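Local coordinates for protein 11R-lipoxygenase (Gersemia fruticosa, PDB 3VF1) that probably oxygenates polyunsaturated fatty acids as a calcium-dependent, non-heme iron dioxygenase of the lipoxygenase family, at residues P318-I329 with D447-G456. Numbering follows the deposited sequence.
Sequences PTMDTPEDKRYI and DKVLSIGGGG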
ATOM      1  N   PRO A 318      -3.958  15.366 -20.414  1.00 34.49           N
ATOM      2  CA  PRO A 318      -4.551  16.703 -20.314  1.00 35.01           C
ATOM      3  C   PRO A 318      -4.564  17.244 -18.888  1.00 33.52           C
ATOM      4  O   PRO A 318      -4.704  16.479 -17.935  1.00 32.50           O
ATOM      5  CB  PRO A 318      -5.984  16.481 -20.801  1.00 33.48           C
ATOM      6  CG  PRO A 318      -6.275  15.071 -20.444  1.00 34.23           C
ATOM      7  CD  PRO A 318      -4.981  14.328 -20.634  1.00 34.92           C
ATOM      8  N   THR A 319      -4.420  18.558 -18.755  1.00 34.22           N
ATOM      9  CA  THR A 319      -4.478  19.213 -17.455  1.00 33.13           C
ATOM     10  C   THR A 319      -5.786  19.983 -17.332  1.00 34.09           C
ATOM     11  O   THR A 319      -6.434  20.280 -18.335  1.00 37.38           O
ATOM     12  CB  THR A 319      -3.301  20.179 -17.267  1.00 34.23           C
ATOM     13  OG1 THR A 319      -3.257  21.096 -18.366  1.00 35.54           O
ATOM     14  CG2 THR A 319      -1.987  19.412 -17.194  1.00 31.03           C
ATOM     15  N   MET A 320      -6.174  20.305 -16.104  1.00 34.34           N
ATOM     16  CA  MET A 320      -7.453  20.962 -15.868  1.00 37.56           C
ATOM     17  C   MET A 320      -7.550  22.264 -16.648  1.00 39.89           C
ATOM     18  O   MET A 320      -6.638  23.091 -16.616  1.00 36.69           O
ATOM     19  CB  MET A 320      -7.662  21.236 -14.379  1.00 39.22           C
ATOM     20  CG  MET A 320      -9.046  21.781 -14.061  1.00 40.54           C
ATOM     21  SD  MET A 320      -9.494  21.619 -12.326  1.00 55.73           S
ATOM     22  CE  MET A 320      -9.645  19.842 -12.191  1.00 49.47           C
ATOM     23  N   ASP A 321      -8.667  22.436 -17.347  1.00 42.87           N
ATOM     24  CA  ASP A 321      -8.895  23.627 -18.153  1.00 45.98           C
ATOM     25  C   ASP A 321     -10.342  24.089 -18.025  1.00 48.22           C
ATOM     26  O   ASP A 321     -11.185  23.771 -18.863  1.00 48.92           O
ATOM     27  CB  ASP A 321      -8.565  23.348 -19.621  1.00 47.76           C
ATOM     28  CG  ASP A 321      -8.606  24.599 -20.477  1.00 53.53           C
ATOM     29  OD1 ASP A 321      -9.138  25.629 -20.010  1.00 53.47           O
ATOM     30  OD2 ASP A 321      -8.105  24.552 -21.620  1.00 60.35           O
ATOM     31  N   THR A 322     -10.621  24.837 -16.966  1.00 47.29           N
ATOM     32  CA  THR A 322     -11.932  25.438 -16.770  1.00 46.21           C
ATOM     33  C   THR A 322     -11.755  26.945 -16.645  1.00 52.09           C
ATOM     34  O   THR A 322     -10.650  27.418 -16.380  1.00 53.54           O
ATOM     35  CB  THR A 322     -12.625  24.898 -15.506  1.00 48.63           C
ATOM     36  OG1 THR A 322     -11.919  25.337 -14.339  1.00 46.51           O
ATOM     37  CG2 THR A 322     -12.673  23.377 -15.528  1.00 46.44           C
ATOM     38  N   PRO A 323     -12.840  27.706 -16.840  1.00 55.96           N
ATOM     39  CA  PRO A 323     -12.751  29.169 -16.774  1.00 53.64           C
ATOM     40  C   PRO A 323     -12.137  29.670 -15.468  1.00 57.27           C
ATOM     41  O   PRO A 323     -11.363  30.627 -15.486  1.00 60.12           O
ATOM     42  CB  PRO A 323     -14.212  29.612 -16.876  1.00 53.88           C
ATOM     43  CG  PRO A 323     -14.893  28.509 -17.605  1.00 53.13           C
ATOM     44  CD  PRO A 323     -14.201  27.249 -17.174  1.00 55.22           C
ATOM     45  N   GLU A 324     -12.472  29.025 -14.354  1.00 53.56           N
ATOM     46  CA  GLU A 324     -12.049  29.495 -13.038  1.00 57.65           C
ATOM     47  C   GLU A 324     -10.848  28.733 -12.479  1.00 56.01           C
ATOM     48  O   GLU A 324     -10.319  29.094 -11.427  1.00 55.21           O
ATOM     49  CB  GLU A 324     -13.212  29.395 -12.050  1.00 64.97           C
ATOM     50  CG  GLU A 324     -14.391  30.293 -12.386  1.00 73.00           C
ATOM     51  CD  GLU A 324     -14.045  31.766 -12.298  1.00 80.80           C
ATOM     52  OE1 GLU A 324     -12.987  32.098 -11.721  1.00 81.21           O
ATOM     53  OE2 GLU A 324     -14.831  32.592 -12.807  1.00 85.82           O
ATOM     54  N   ASP A 325     -10.418  27.685 -13.173  1.00 52.07           N
ATOM     55  CA  ASP A 325      -9.317  26.861 -12.688  1.00 44.76           C
ATOM     56  C   ASP A 325      -8.536  26.249 -13.845  1.00 42.90           C
ATOM     57  O   ASP A 325      -8.992  25.300 -14.481  1.00 39.92           O
ATOM     58  CB  ASP A 325      -9.849  25.755 -11.773  1.00 45.93           C
ATOM     59  CG  ASP A 325      -8.768  25.151 -10.896  1.00 46.92           C
ATOM     60  OD1 ASP A 325      -7.573  25.307 -11.225  1.00 48.04           O
ATOM     61  OD2 ASP A 325      -9.115  24.518  -9.876  1.00 45.37           O
ATOM     62  N   LYS A 326      -7.357  26.802 -14.112  1.00 42.20           N
ATOM     63  CA  LYS A 326      -6.488  26.288 -15.163  1.00 41.95           C
ATOM     64  C   LYS A 326      -5.147  25.867 -14.575  1.00 38.83           C
ATOM     65  O   LYS A 326      -4.503  26.636 -13.858  1.00 36.10           O
ATOM     66  CB  LYS A 326      -6.268  27.345 -16.247  1.00 43.12           C
ATOM     67  CG  LYS A 326      -7.540  27.787 -16.947  1.00 52.78           C
ATOM     68  CD  LYS A 326      -7.232  28.631 -18.175  1.00 55.78           C
ATOM     69  CE  LYS A 326      -8.501  29.044 -18.904  1.00 59.74           C
ATOM     70  NZ  LYS A 326      -9.348  29.966 -18.094  1.00 64.19           N
ATOM     71  N   ARG A 327      -4.733  24.644 -14.882  1.00 34.20           N
ATOM     72  CA  ARG A 327      -3.480  24.111 -14.368  1.00 32.08           C
ATOM     73  C   ARG A 327      -2.604  23.633 -15.516  1.00 31.62           C
ATOM     74  O   ARG A 327      -3.095  23.352 -16.611  1.00 31.16           O
ATOM     75  CB  ARG A 327      -3.752  22.968 -13.391  1.00 30.77           C
ATOM     76  CG  ARG A 327      -4.681  23.361 -12.257  1.00 33.00           C
ATOM     77  CD  ARG A 327      -5.124  22.161 -11.444  1.00 33.02           C
ATOM     78  NE  ARG A 327      -6.190  22.512 -10.514  1.00 35.52           N
ATOM     79  CZ  ARG A 327      -6.848  21.636  -9.763  1.00 38.12           C
ATOM     80  NH1 ARG A 327      -6.555  20.345  -9.828  1.00 39.94           N
ATOM     81  NH2 ARG A 327      -7.805  22.053  -8.948  1.00 41.75           N
ATOM     82  N   TYR A 328      -1.305  23.543 -15.262  1.00 29.48           N
ATOM     83  CA  TYR A 328      -0.354  23.200 -16.308  1.00 30.10           C
ATOM     84  C   TYR A 328       0.651  22.161 -15.837  1.00 29.05           C
ATOM     85  O   TYR A 328       0.891  22.005 -14.640  1.00 29.73           O
ATOM     86  CB  TYR A 328       0.386  24.456 -16.769  1.00 31.00           C
ATOM     87  CG  TYR A 328      -0.531  25.555 -17.245  1.00 34.54           C
ATOM     88  CD1 TYR A 328      -1.107  26.441 -16.345  1.00 34.17           C
ATOM     89  CD2 TYR A 328      -0.826  25.707 -18.593  1.00 34.25           C
ATOM     90  CE1 TYR A 328      -1.949  27.447 -16.774  1.00 35.01           C
ATOM     91  CE2 TYR A 328      -1.666  26.711 -19.031  1.00 37.48           C
ATOM     92  CZ  TYR A 328      -2.226  27.578 -18.117  1.00 34.98           C
ATOM     93  OH  TYR A 328      -3.065  28.579 -18.546  1.00 42.30           O
ATOM     94  N   ILE A 329       1.226  21.450 -16.799  1.00 28.73           N
ATOM     95  CA  ILE A 329       2.293  20.502 -16.533  1.00 30.03           C
ATOM     96  C   ILE A 329       3.092  20.336 -17.815  1.00 30.10           C
ATOM     97  O   ILE A 329       2.584  20.581 -18.906  1.00 30.80           O
ATOM     98  CB  ILE A 329       1.749  19.128 -16.084  1.00 28.97           C
ATOM     99  CG1 ILE A 329       2.804  18.364 -15.280  1.00 28.00           C
ATOM    100  CG2 ILE A 329       1.301  18.304 -17.288  1.00 26.75           C
ATOM    101  CD1 ILE A 329       3.175  19.016 -13.961  1.00 28.87           C
ATOM    102  N   ASP A 447      -8.221  15.162  -7.863  1.00 41.21           N
ATOM    103  CA  ASP A 447      -8.755  16.109  -8.831  1.00 39.10           C
ATOM    104  C   ASP A 447      -8.590  17.552  -8.358  1.00 37.56           C
ATOM    105  O   ASP A 447      -8.488  18.470  -9.170  1.00 41.05           O
ATOM    106  CB  ASP A 447     -10.236  15.812  -9.081  1.00 44.57           C
ATOM    107  CG  ASP A 447     -10.746  16.419 -10.371  1.00 47.31           C
ATOM    108  OD1 ASP A 447     -10.539  15.805 -11.439  1.00 44.31           O
ATOM    109  OD2 ASP A 447     -11.364  17.503 -10.316  1.00 53.08           O
ATOM    110  N   LYS A 448      -8.557  17.748  -7.044  1.00 37.61           N
ATOM    111  CA  LYS A 448      -8.498  19.091  -6.467  1.00 36.41           C
ATOM    112  C   LYS A 448      -7.079  19.644  -6.296  1.00 37.24           C
ATOM    113  O   LYS A 448      -6.907  20.849  -6.117  1.00 38.60           O
ATOM    114  CB  LYS A 448      -9.200  19.116  -5.105  1.00 36.90           C
ATOM    115  CG  LYS A 448     -10.692  18.830  -5.150  1.00 39.06           C
ATOM    116  CD  LYS A 448     -11.348  19.161  -3.818  1.00 46.78           C
ATOM    117  CE  LYS A 448     -12.824  18.795  -3.798  1.00 48.43           C
ATOM    118  NZ  LYS A 448     -13.039  17.329  -3.655  1.00 55.36           N
ATOM    119  N   VAL A 449      -6.069  18.778  -6.340  1.00 37.33           N
ATOM    120  CA  VAL A 449      -4.701  19.205  -6.036  1.00 33.14           C
ATOM    121  C   VAL A 449      -3.703  19.000  -7.180  1.00 30.91           C
ATOM    122  O   VAL A 449      -2.678  19.674  -7.234  1.00 33.81           O
ATOM    123  CB  VAL A 449      -4.159  18.482  -4.783  1.00 34.34           C
ATOM    124  CG1 VAL A 449      -5.112  18.667  -3.613  1.00 34.05           C
ATOM    125  CG2 VAL A 449      -3.935  17.005  -5.066  1.00 33.94           C
ATOM    126  N   LEU A 450      -3.996  18.071  -8.082  1.00 33.15           N
ATOM    127  CA  LEU A 450      -3.092  17.775  -9.187  1.00 30.57           C
ATOM    128  C   LEU A 450      -3.432  18.608 -10.416  1.00 32.53           C
ATOM    129  O   LEU A 450      -4.602  18.871 -10.690  1.00 32.74           O
ATOM    130  CB  LEU A 450      -3.163  16.291  -9.549  1.00 34.44           C
ATOM    131  CG  LEU A 450      -2.704  15.303  -8.478  1.00 32.74           C
ATOM    132  CD1 LEU A 450      -2.880  13.882  -8.982  1.00 33.52           C
ATOM    133  CD2 LEU A 450      -1.257  15.564  -8.087  1.00 31.81           C
ATOM    134  N   SER A 451      -2.409  19.017 -11.160  1.00 32.95           N
ATOM    135  CA  SER A 451      -2.631  19.787 -12.379  1.00 31.32           C
ATOM    136  C   SER A 451      -3.196  18.905 -13.488  1.00 32.38           C
ATOM    137  O   SER A 451      -3.862  19.398 -14.397  1.00 33.57           O
ATOM    138  CB  SER A 451      -1.344  20.477 -12.838  1.00 30.14           C
ATOM    139  OG  SER A 451      -0.322  19.542 -13.117  1.00 37.67           O
ATOM    140  N   ILE A 452      -2.938  17.600 -13.412  1.00 33.53           N
ATOM    141  CA  ILE A 452      -3.539  16.663 -14.359  1.00 33.78           C
ATOM    142  C   ILE A 452      -4.941  16.270 -13.905  1.00 32.51           C
ATOM    143  O   ILE A 452      -5.572  15.399 -14.502  1.00 31.64           O
ATOM    144  CB  ILE A 452      -2.691  15.386 -14.562  1.00 32.25           C
ATOM    145  CG1 ILE A 452      -2.652  14.541 -13.285  1.00 29.37           C
ATOM    146  CG2 ILE A 452      -1.288  15.753 -15.031  1.00 33.03           C
ATOM    147  CD1 ILE A 452      -1.945  13.215 -13.458  1.00 30.37           C
ATOM    148  N   GLY A 453      -5.421  16.913 -12.845  1.00 34.39           N
ATOM    149  CA  GLY A 453      -6.794  16.737 -12.414  1.00 35.73           C
ATOM    150  C   GLY A 453      -7.732  17.191 -13.513  1.00 38.65           C
ATOM    151  O   GLY A 453      -7.332  17.927 -14.414  1.00 34.44           O
ATOM    152  N   GLY A 454      -8.982  16.750 -13.440  1.00 41.32           N
ATOM    153  CA  GLY A 454      -9.957  17.062 -14.466  1.00 37.04           C
ATOM    154  C   GLY A 454     -10.211  15.878 -15.378  1.00 40.66           C
ATOM    155  O   GLY A 454     -10.953  15.987 -16.353  1.00 40.82           O
ATOM    156  N   GLY A 455      -9.589  14.744 -15.062  1.00 40.10           N
ATOM    157  CA  GLY A 455      -9.774  13.527 -15.832  1.00 38.22           C
ATOM    158  C   GLY A 455      -8.469  12.834 -16.175  1.00 34.35           C
ATOM    159  O   GLY A 455      -8.430  11.618 -16.340  1.00 35.00           O
ATOM    160  N   GLY A 456      -7.396  13.610 -16.285  1.00 33.63           N
ATOM    161  CA  GLY A 456      -6.103  13.075 -16.672  1.00 28.57           C
ATOM    162  C   GLY A 456      -5.488  12.131 -15.654  1.00 33.28           C
ATOM    163  O   GLY A 456      -4.667  11.286 -16.006  1.00 35.34           O
TER
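Arg327 runs its extended side chain alongside Ser451 and puts one nitrogen, NH1, between two backbone carbonyls, those of Asp447 and Leu450. From NH1 it is 2.6 Å to Leu450 O, which lies in the guanidinium plane, and 2.8 Å to Asp447 O, tilted 22° out of it; both carbonyls are met from above their own planes. Leu450 O also takes the N-H of Gly453, closing a type I turn, and the two donors arrive from opposite faces of the carbonyl. Asp325 grips the guanidinium side-on, through NE and NH2, which holds the group's rotation and probably offsets its charge. Over the group's centre sits Met320 SD, 3.7 Å above the plane; the thioether then bends at chi3 (-68°), bringing CE to 3.5 Å from Asp447 OD2. An alanine at Arg327 would strip Asp447 O of this donor and is likely to leave the Asp325 carboxylate without its charged mate and the Met320 sulfur without the flat group beneath it. Further along, Met320 N bonds Ser451 O at 3.0 Å, almost straight onto the carbonyl, while Ser451 OG makes a weak bond to Tyr328 O. Ile329 and Leu450 both touch helix 369-410, which carries the iron ligands His392 and His397. The contact thus joins a short beta hairpin spanning Met320 to Arg327 to the type I turn Leu450-Gly453 within the lipoxygenase catalytic domain.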